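Local coordinates for chorismate mutase and shikimate 5-dehydrogenase fusion protein (Clostridium acetobutylicum, PDB 3FBT), which probably catalyses the reversible NADPH-linked reduction of 3-dehydroshikimate to shikimate through this dehydrogenase part of a longer fusion with chorismate mutase, at residues Asn122-Val127 with Ser175-Asp180; Ala146-Val151 with Glu165-Ser170; Val181-Thr186 with Ser209-Ile214. One frame throughout, in Å; residues are numbered along the deposited sequence.

How the contacts relate
The three contacts illustrate how a Rossmann-type nucleotide-binding domain is assembled from one parallel sheet, whose strands run in the order 167-170, 148-153, 124-128, 181-184, 209-212, 232-234. Contact 2 pairs the edge strand 167-170 with 148-153; contact 3 pairs 181-184 with 209-212. Between them, contact 1 fastens the start of strand 124-128 to the loop that leads into 181-184. Along the chain both strands of contact 2 fall between the two segments of contact 1, and contact 3 begins where contact 1 ends. The centres of contact 1 and contact 2 lie about 9 Å apart, those of contact 1 and contact 3 about 12 Å. The predicted NADP(+) site includes Leu-213 of contact 3.

Contact 1 of 3, residues Asn122-Val127 with Ser175-Asp180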
loop_
_atom_site.group_PDB
_atom_site.type_symbol
_atom_site.label_atom_id
_atom_site.label_comp_id
_atom_site.label_asym_id
_atom_site.label_seq_id
_atom_site.Cartn_x
_atom_site.Cartn_y
_atom_site.Cartn_z
ATOM N N ASN A 122 11.143 -29.418 -31.696
ATOM C CA ASN A 122 11.130 -29.899 -33.077
ATOM C C ASN A 122 10.148 -29.260 -34.044
ATOM O O ASN A 122 10.013 -29.730 -35.199
ATOM C CB ASN A 122 10.842 -31.376 -33.085
ATOM C CG ASN A 122 11.995 -32.146 -33.531
ATOM O OD1 ASN A 122 12.812 -32.581 -32.718
ATOM N ND2 ASN A 122 12.119 -32.308 -34.853
ATOM N N ASN A 123 9.455 -28.210 -33.613
ATOM C CA ASN A 123 8.607 -27.511 -34.550
ATOM C C ASN A 123 9.296 -26.230 -35.078
ATOM O O ASN A 123 10.285 -25.758 -34.515
ATOM C CB ASN A 123 7.288 -27.152 -33.889
ATOM C CG ASN A 123 6.466 -28.362 -33.500
ATOM O OD1 ASN A 123 5.337 -28.503 -33.962
ATOM N ND2 ASN A 123 7.003 -29.220 -32.629
ATOM N N ILE A 124 8.751 -25.709 -36.170
ATOM C CA ILE A 124 9.174 -24.453 -36.816
ATOM C C ILE A 124 8.366 -23.317 -36.186
ATOM O O ILE A 124 7.101 -23.258 -36.312
ATOM C CB ILE A 124 8.965 -24.449 -38.342
ATOM C CG1 ILE A 124 9.885 -25.492 -39.011
ATOM C CG2 ILE A 124 9.197 -22.966 -38.913
ATOM C CD1 ILE A 124 9.507 -25.844 -40.505
ATOM N N CYS A 125 9.072 -22.457 -35.461
ATOM C CA CYS A 125 8.342 -21.448 -34.689
ATOM C C CYS A 125 8.590 -20.030 -35.174
ATOM O O CYS A 125 9.760 -19.619 -35.303
ATOM C CB CYS A 125 8.770 -21.534 -33.248
ATOM S SG CYS A 125 8.367 -23.161 -32.515
ATOM N N VAL A 126 7.491 -19.319 -35.402
ATOM C CA VAL A 126 7.546 -17.978 -35.911
ATOM C C VAL A 126 7.014 -16.926 -34.949
ATOM O O VAL A 126 5.854 -16.929 -34.585
ATOM C CB VAL A 126 6.812 -17.885 -37.308
ATOM C CG1 VAL A 126 6.713 -16.442 -37.739
ATOM C CG2 VAL A 126 7.640 -18.694 -38.325
ATOM N N VAL A 127 7.854 -16.000 -34.568
ATOM C CA VAL A 127 7.414 -14.921 -33.667
ATOM C C VAL A 127 7.202 -13.589 -34.368
ATOM O O VAL A 127 8.112 -13.071 -35.066
ATOM C CB VAL A 127 8.449 -14.709 -32.517
ATOM C CG1 VAL A 127 7.946 -13.651 -31.501
ATOM C CG2 VAL A 127 8.796 -15.982 -31.847
ATOM N N SER A 175 5.941 -14.045 -45.939
ATOM C CA SER A 175 4.910 -14.518 -46.847
ATOM C C SER A 175 5.360 -15.682 -47.758
ATOM O O SER A 175 4.518 -16.380 -48.321
ATOM C CB SER A 175 4.258 -13.356 -47.611
ATOM O OG SER A 175 5.037 -13.012 -48.721
ATOM N N ASN A 176 6.670 -15.909 -47.859
ATOM C CA ASN A 176 7.216 -17.105 -48.491
ATOM C C ASN A 176 7.546 -18.262 -47.518
ATOM O O ASN A 176 8.117 -19.264 -47.933
ATOM C CB ASN A 176 8.524 -16.775 -49.231
ATOM C CG ASN A 176 8.373 -15.642 -50.222
ATOM O OD1 ASN A 176 7.437 -15.622 -51.005
ATOM N ND2 ASN A 176 9.290 -14.677 -50.176
ATOM N N LEU A 177 7.221 -18.134 -46.229
ATOM C CA LEU A 177 7.642 -19.174 -45.291
ATOM C C LEU A 177 6.485 -20.092 -44.828
ATOM O O LEU A 177 5.374 -19.637 -44.595
ATOM C CB LEU A 177 8.379 -18.591 -44.106
ATOM C CG LEU A 177 9.276 -19.718 -43.577
ATOM C CD1 LEU A 177 10.751 -19.447 -43.910
ATOM C CD2 LEU A 177 9.051 -19.990 -42.080
ATOM N N LYS A 178 6.740 -21.399 -44.690
ATOM C CA LYS A 178 5.709 -22.234 -44.065
ATOM C C LYS A 178 6.244 -22.785 -42.726
ATOM O O LYS A 178 7.458 -22.988 -42.561
ATOM C CB LYS A 178 5.229 -23.315 -45.040
ATOM C CG LYS A 178 4.143 -24.199 -44.513
ATOM C CD LYS A 178 3.767 -25.227 -45.579
ATOM C CE LYS A 178 2.753 -24.628 -46.516
ATOM N NZ LYS A 178 1.416 -25.047 -46.012
ATOM N N GLY A 179 5.360 -22.971 -41.742
ATOM C CA GLY A 179 5.823 -23.485 -40.463
ATOM C C GLY A 179 4.737 -24.079 -39.589
ATOM O O GLY A 179 3.609 -24.206 -39.992
ATOM N N ASP A 180 5.096 -24.389 -38.364
ATOM C CA ASP A 180 4.208 -25.069 -37.430
ATOM C C ASP A 180 3.454 -24.110 -36.511
ATOM O O ASP A 180 2.233 -24.144 -36.456
ATOM C CB ASP A 180 5.083 -26.036 -36.643
ATOM C CG ASP A 180 5.845 -27.035 -37.577
ATOM O OD1 ASP A 180 5.153 -27.617 -38.436
ATOM O OD2 ASP A 180 7.113 -27.241 -37.479
#
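Asp-180 grips Ile-124 through two hydrogen bonds at the N-terminal end of two inner strands of the Rossmann-type sheet, where the loop 175-180 runs into strand 181-184 beside the central strand 124-128. The backbone N of Ile-124 gives a short, nearly straight bond to OD2 of Asp-180, 2.6 Å long, using the anti lone pair of that oxygen. In return the N of Asp-180 donates to the carbonyl O of Ile-124 at 3.1 Å, arriving in the carbonyl plane on a lone pair but with a more bent N-H...O angle of 141°. The carboxylate thus occupies the place of a strand partner just before regular parallel pairing begins with Val-181.

What sets it there is chi1 of -57°, which turns CG anti to the carbonyl carbon and beside the backbone N. Asn-123 crosses Asp-180 at about a right angle, its amide plane turned 80° from the carboxylate. CA and CB of Asn-123 lie against OD2 of Asp-180, the CA at 3.3 Å, and its OD1 lies near Asp-180 CB; its ND2 is hydrogen-bonded to Lys-121 O.

Outward, the packing becomes apolar and thin. CG2 of Ile-124, anti to its own backbone N, rests on CA of Gly-179, 3.7 Å away. Earlier in the loop, Leu-177 also meets Tyr-150 of the neighbouring strand, and its CD2 methyl approaches Val-126 CG2 to 4.2 Å.

Contact 2 of 3, residues Ala146-Val151 with Glu165-Ser170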
loop_
_atom_site.group_PDB
_atom_site.type_symbol
_atom_site.label_atom_id
_atom_site.label_comp_id
_atom_site.label_asym_id
_atom_site.label_seq_id
_atom_site.Cartn_x
_atom_site.Cartn_y
_atom_site.Cartn_z
ATOM N N ALA A 146 12.871 -25.818 -30.280
ATOM C CA ALA A 146 12.188 -25.632 -31.588
ATOM C C ALA A 146 13.105 -26.091 -32.755
ATOM O O ALA A 146 14.339 -26.072 -32.632
ATOM C CB ALA A 146 11.851 -24.174 -31.798
ATOM N N LYS A 147 12.526 -26.482 -33.882
ATOM C CA LYS A 147 13.386 -26.872 -35.029
ATOM C C LYS A 147 14.126 -25.615 -35.470
ATOM O O LYS A 147 15.396 -25.553 -35.509
ATOM C CB LYS A 147 12.525 -27.354 -36.194
ATOM N N ASP A 148 13.311 -24.590 -35.713
ATOM C CA ASP A 148 13.805 -23.287 -36.025
ATOM C C ASP A 148 12.883 -22.177 -35.527
ATOM O O ASP A 148 11.662 -22.373 -35.423
ATOM C CB ASP A 148 13.867 -23.171 -37.511
ATOM C CG ASP A 148 15.057 -22.451 -37.948
ATOM O OD1 ASP A 148 15.285 -22.467 -39.179
ATOM O OD2 ASP A 148 15.788 -21.921 -37.065
ATOM N N ILE A 149 13.481 -21.004 -35.292
ATOM C CA ILE A 149 12.796 -19.849 -34.703
ATOM C C ILE A 149 12.966 -18.639 -35.618
ATOM O O ILE A 149 14.056 -18.198 -35.840
ATOM C CB ILE A 149 13.357 -19.522 -33.318
ATOM C CG1 ILE A 149 12.958 -20.625 -32.330
ATOM C CG2 ILE A 149 12.786 -18.185 -32.813
ATOM C CD1 ILE A 149 13.917 -20.760 -31.107
ATOM N N TYR A 150 11.891 -18.137 -36.178
ATOM C CA TYR A 150 11.992 -16.930 -36.903
ATOM C C TYR A 150 11.463 -15.794 -36.036
ATOM O O TYR A 150 10.480 -15.971 -35.368
ATOM C CB TYR A 150 11.183 -17.019 -38.212
ATOM C CG TYR A 150 11.869 -17.950 -39.193
ATOM C CD1 TYR A 150 12.778 -17.456 -40.135
ATOM C CD2 TYR A 150 11.634 -19.331 -39.152
ATOM C CE1 TYR A 150 13.431 -18.329 -41.037
ATOM C CE2 TYR A 150 12.273 -20.215 -40.029
ATOM C CZ TYR A 150 13.157 -19.717 -40.973
ATOM O OH TYR A 150 13.783 -20.600 -41.824
ATOM N N VAL A 151 12.087 -14.626 -36.147
ATOM C CA VAL A 151 11.573 -13.408 -35.557
ATOM C C VAL A 151 11.246 -12.473 -36.667
ATOM O O VAL A 151 12.101 -12.181 -37.488
ATOM C CB VAL A 151 12.653 -12.781 -34.680
ATOM C CG1 VAL A 151 12.202 -11.427 -34.122
ATOM C CG2 VAL A 151 13.075 -13.805 -33.539
ATOM N N GLU A 165 21.290 -14.439 -32.865
ATOM C CA GLU A 165 21.279 -15.897 -32.940
ATOM C C GLU A 165 19.948 -16.454 -33.442
ATOM O O GLU A 165 19.746 -17.670 -33.492
ATOM C CB GLU A 165 21.549 -16.469 -31.556
ATOM C CG GLU A 165 20.810 -15.732 -30.476
ATOM C CD GLU A 165 20.856 -16.482 -29.157
ATOM O OE1 GLU A 165 20.548 -17.717 -29.140
ATOM O OE2 GLU A 165 21.192 -15.830 -28.136
ATOM N N PHE A 166 19.020 -15.575 -33.800
ATOM C CA PHE A 166 17.807 -16.057 -34.408
ATOM C C PHE A 166 17.772 -15.626 -35.858
ATOM O O PHE A 166 18.408 -14.662 -36.212
ATOM C CB PHE A 166 16.606 -15.516 -33.638
ATOM C CG PHE A 166 16.539 -16.003 -32.203
ATOM C CD1 PHE A 166 16.327 -17.362 -31.907
ATOM C CD2 PHE A 166 16.664 -15.114 -31.148
ATOM C CE1 PHE A 166 16.269 -17.815 -30.576
ATOM C CE2 PHE A 166 16.588 -15.578 -29.799
ATOM C CZ PHE A 166 16.402 -16.898 -29.532
ATOM N N LYS A 167 17.023 -16.332 -36.691
ATOM C CA LYS A 167 16.725 -15.888 -38.053
ATOM C C LYS A 167 15.707 -14.776 -38.039
ATOM O O LYS A 167 14.496 -15.046 -37.829
ATOM C CB LYS A 167 16.139 -17.046 -38.869
ATOM C CG LYS A 167 17.136 -18.197 -39.111
ATOM C CD LYS A 167 16.392 -19.453 -39.674
ATOM C CE LYS A 167 17.305 -20.368 -40.524
ATOM N NZ LYS A 167 18.072 -21.285 -39.631
ATOM N N VAL A 168 16.170 -13.540 -38.269
ATOM C CA VAL A 168 15.302 -12.346 -38.370
ATOM C C VAL A 168 14.858 -12.013 -39.819
ATOM O O VAL A 168 15.679 -11.987 -40.757
ATOM C CB VAL A 168 16.030 -11.081 -37.750
ATOM C CG1 VAL A 168 15.241 -9.806 -38.010
ATOM C CG2 VAL A 168 16.226 -11.279 -36.279
ATOM N N ILE A 169 13.589 -11.722 -40.021
ATOM C CA ILE A 169 13.126 -11.561 -41.382
ATOM C C ILE A 169 12.082 -10.470 -41.437
ATOM O O ILE A 169 11.528 -10.072 -40.380
ATOM C CB ILE A 169 12.605 -12.928 -41.987
ATOM C CG1 ILE A 169 11.340 -13.391 -41.297
ATOM C CG2 ILE A 169 13.741 -13.961 -41.916
ATOM C CD1 ILE A 169 10.687 -14.736 -41.922
ATOM N N SER A 170 11.804 -9.993 -42.647
ATOM C CA SER A 170 10.734 -9.013 -42.851
ATOM C C SER A 170 9.383 -9.633 -43.066
ATOM O O SER A 170 9.249 -10.854 -43.337
ATOM C CB SER A 170 11.048 -8.143 -44.087
ATOM O OG SER A 170 11.135 -8.940 -45.262
#
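Phe-166 and Val-151 form the apolar centre on one face of this parallel strand pair, with Ile-149 closing it. The Phe-166 ring lies alongside Ile-149, both side chains pointing the same way, so that CD1 of the ring meets Ile-149 CG2 at 3.7 Å while CE1 meets the CD1 methyl of the same isoleucine. Val-151 crosses obliquely and sets its CG2 against Phe-166 CB, at 3.9 Å; its CB also approaches CG2 of Val-168, the bridge partner.

The opposite face belongs to Tyr-150 and Lys-167. These two extend side by side, each with CG anti to the carbonyl carbon, beside the backbone N (chi1 near -70°), and the aliphatic part of the lysine runs along the tyrosine, Lys-167 CD coming within 3.4 Å of Tyr-150 CE1. Ile-169 adds its CD1 methyl beside Tyr-150 CD1.

Between the faces, the backbones pair in parallel register, Tyr-150 with Lys-167 and Val-151 with Val-168. Val-151 N donates to Lys-167 O at 3.0 Å from above the carbonyl plane, whereas Ile-169 N reaches Val-151 O nearly along the C=O axis. A strand angle of 41° shows how strongly the pair twists.

At the polar edge the lysine chain bends at its last torsion, chi4 83°, and brings NZ to Asp-148 OD1 at 3.1 Å in a salt bridge whose hydrogen bonds are weak. Asp-148 OD2 also takes a weak bond from Ile-149 N.

The two strands are joined through helix 156-162 in a beta-alpha-beta crossover at one margin of the Rossmann-type sheet. That helix packs on Val-151 and Val-168, helix 134-143 on Ile-149 and Val-151, and strand 124-128 flanks strand 148-153 on its other side.

Contact 3 of 3, residues Val181-Thr186 with Ser209-Ile214; sequences VIINCT and SAVDLI
Two Asx turns, one at the end of each strand, are tied together by a side-chain bond. Asn-184 and Asp-212 lie side by side as bridge partners, both with CG anti to the backbone N. ND2 of Asn-184 donates to Asp-212 OD1 at 2.7 Å, the oxygen being in the amide plane but met from above its own carboxylate plane; the two planes stand 81° apart. That oxygen also accepts Ile-214 N at 3.0 Å, while OD2 is held by Thr-220.

Asn-184 OD1 mirrors this grip, taking both N and OG1 of Thr-186, the latter in plane on a lone pair at 2.9 Å. These bonds fix the amide's rotation.

Behind the turns run parallel strands, 16° apart. Ile-182 N donates to Ser-209 O, Val-211 N to Ile-182 O and Asn-184 N to Val-211 O. Ile-183 packs CG1 on Val-211 CB and CG2 on Leu-213 CD1, at 3.8 Å, against helix 105-115, whose Phe-109 touches both Ile-183 and Leu-213.

Leu-213, in the predicted NADP(+) site, lies close to Ala-133 of the glycine-rich turn. Such strand ends at the C-terminal edge of a parallel sheet are where Rossmann folds bind their dinucleotide.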
loop_
_atom_site.group_PDB
_atom_site.type_symbol
_atom_site.label_atom_id
_atom_site.label_comp_id
_atom_site.label_asym_id
_atom_site.label_seq_id
_atom_site.Cartn_x
_atom_site.Cartn_y
_atom_site.Cartn_z
ATOM N N VAL A 181 4.188 -23.251 -35.795
ATOM C CA VAL A 181 3.615 -22.382 -34.764
ATOM C C VAL A 181 3.950 -20.917 -35.046
ATOM O O VAL A 181 5.112 -20.592 -35.265
ATOM C CB VAL A 181 4.195 -22.772 -33.373
ATOM C CG1 VAL A 181 3.746 -21.824 -32.319
ATOM C CG2 VAL A 181 3.804 -24.254 -32.998
ATOM N N ILE A 182 2.934 -20.058 -35.061
ATOM C CA ILE A 182 3.128 -18.639 -35.290
ATOM C C ILE A 182 2.498 -17.852 -34.123
ATOM O O ILE A 182 1.348 -18.090 -33.729
ATOM C CB ILE A 182 2.517 -18.156 -36.675
ATOM C CG1 ILE A 182 2.625 -16.653 -36.860
ATOM C CG2 ILE A 182 1.064 -18.567 -36.834
ATOM C CD1 ILE A 182 1.911 -16.116 -38.185
ATOM N N ILE A 183 3.286 -16.922 -33.584
ATOM C CA ILE A 183 2.990 -16.260 -32.302
ATOM C C ILE A 183 3.016 -14.740 -32.468
ATOM O O ILE A 183 4.036 -14.181 -32.870
ATOM C CB ILE A 183 4.050 -16.664 -31.263
ATOM C CG1 ILE A 183 4.106 -18.191 -31.133
ATOM C CG2 ILE A 183 3.772 -15.972 -29.877
ATOM C CD1 ILE A 183 5.452 -18.686 -30.733
ATOM N N ASN A 184 1.929 -14.081 -32.139
ATOM C CA ASN A 184 1.859 -12.645 -32.206
ATOM C C ASN A 184 2.356 -12.023 -30.918
ATOM O O ASN A 184 1.776 -12.228 -29.864
ATOM C CB ASN A 184 0.426 -12.206 -32.351
ATOM C CG ASN A 184 0.325 -10.735 -32.403
ATOM O OD1 ASN A 184 1.117 -10.104 -33.107
ATOM N ND2 ASN A 184 -0.617 -10.139 -31.627
ATOM N N CYS A 185 3.436 -11.272 -30.999
ATOM C CA CYS A 185 3.929 -10.522 -29.860
ATOM C C CYS A 185 3.780 -9.006 -30.073
ATOM O O CYS A 185 4.283 -8.220 -29.275
ATOM C CB CYS A 185 5.406 -10.883 -29.661
ATOM S SG CYS A 185 5.585 -12.455 -28.836
ATOM N N THR A 186 3.076 -8.610 -31.135
ATOM C CA THR A 186 2.911 -7.199 -31.525
ATOM C C THR A 186 1.671 -6.620 -30.901
ATOM O O THR A 186 0.845 -7.355 -30.441
ATOM C CB THR A 186 2.636 -6.980 -33.114
ATOM O OG1 THR A 186 1.266 -7.273 -33.416
ATOM C CG2 THR A 186 3.505 -7.820 -33.963
ATOM N N SER A 209 -0.627 -24.038 -35.663
ATOM C CA SER A 209 -1.100 -23.361 -34.431
ATOM C C SER A 209 -0.874 -21.828 -34.442
ATOM O O SER A 209 0.203 -21.364 -34.799
ATOM C CB SER A 209 -0.360 -23.923 -33.267
ATOM O OG SER A 209 -0.833 -25.198 -33.018
ATOM N N ALA A 210 -1.888 -21.059 -34.050
ATOM C CA ALA A 210 -1.778 -19.657 -33.958
ATOM C C ALA A 210 -1.874 -19.334 -32.472
ATOM O O ALA A 210 -2.880 -19.713 -31.896
ATOM C CB ALA A 210 -2.951 -19.020 -34.680
ATOM N N VAL A 211 -0.875 -18.645 -31.878
ATOM C CA VAL A 211 -0.893 -18.158 -30.467
ATOM C C VAL A 211 -0.845 -16.595 -30.454
ATOM O O VAL A 211 0.139 -16.001 -30.907
ATOM C CB VAL A 211 0.338 -18.697 -29.622
ATOM C CG1 VAL A 211 0.258 -18.307 -28.053
ATOM C CG2 VAL A 211 0.514 -20.201 -29.740
ATOM N N ASP A 212 -1.881 -15.933 -29.971
ATOM C CA ASP A 212 -1.818 -14.489 -29.739
ATOM C C ASP A 212 -1.637 -14.193 -28.240
ATOM O O ASP A 212 -2.355 -14.716 -27.414
ATOM C CB ASP A 212 -3.095 -13.813 -30.190
ATOM C CG ASP A 212 -2.874 -12.335 -30.518
ATOM O OD1 ASP A 212 -1.937 -11.751 -29.940
ATOM O OD2 ASP A 212 -3.598 -11.770 -31.406
ATOM N N LEU A 213 -0.689 -13.350 -27.874
ATOM C CA LEU A 213 -0.526 -13.008 -26.446
ATOM C C LEU A 213 -1.552 -11.972 -25.992
ATOM O O LEU A 213 -1.691 -11.716 -24.803
ATOM C CB LEU A 213 0.874 -12.491 -26.121
ATOM C CG LEU A 213 2.008 -13.395 -25.731
ATOM C CD1 LEU A 213 2.220 -14.467 -26.806
ATOM C CD2 LEU A 213 3.143 -12.455 -25.656
ATOM N N ILE A 214 -2.253 -11.366 -26.937
ATOM C CA ILE A 214 -3.445 -10.598 -26.655
ATOM C C ILE A 214 -4.610 -11.464 -26.149
ATOM O O ILE A 214 -4.877 -12.557 -26.708
ATOM C CB ILE A 214 -3.886 -9.939 -27.935
ATOM C CG1 ILE A 214 -2.735 -9.022 -28.428
ATOM C CG2 ILE A 214 -5.297 -9.228 -27.729
ATOM C CD1 ILE A 214 -2.895 -8.550 -29.894
#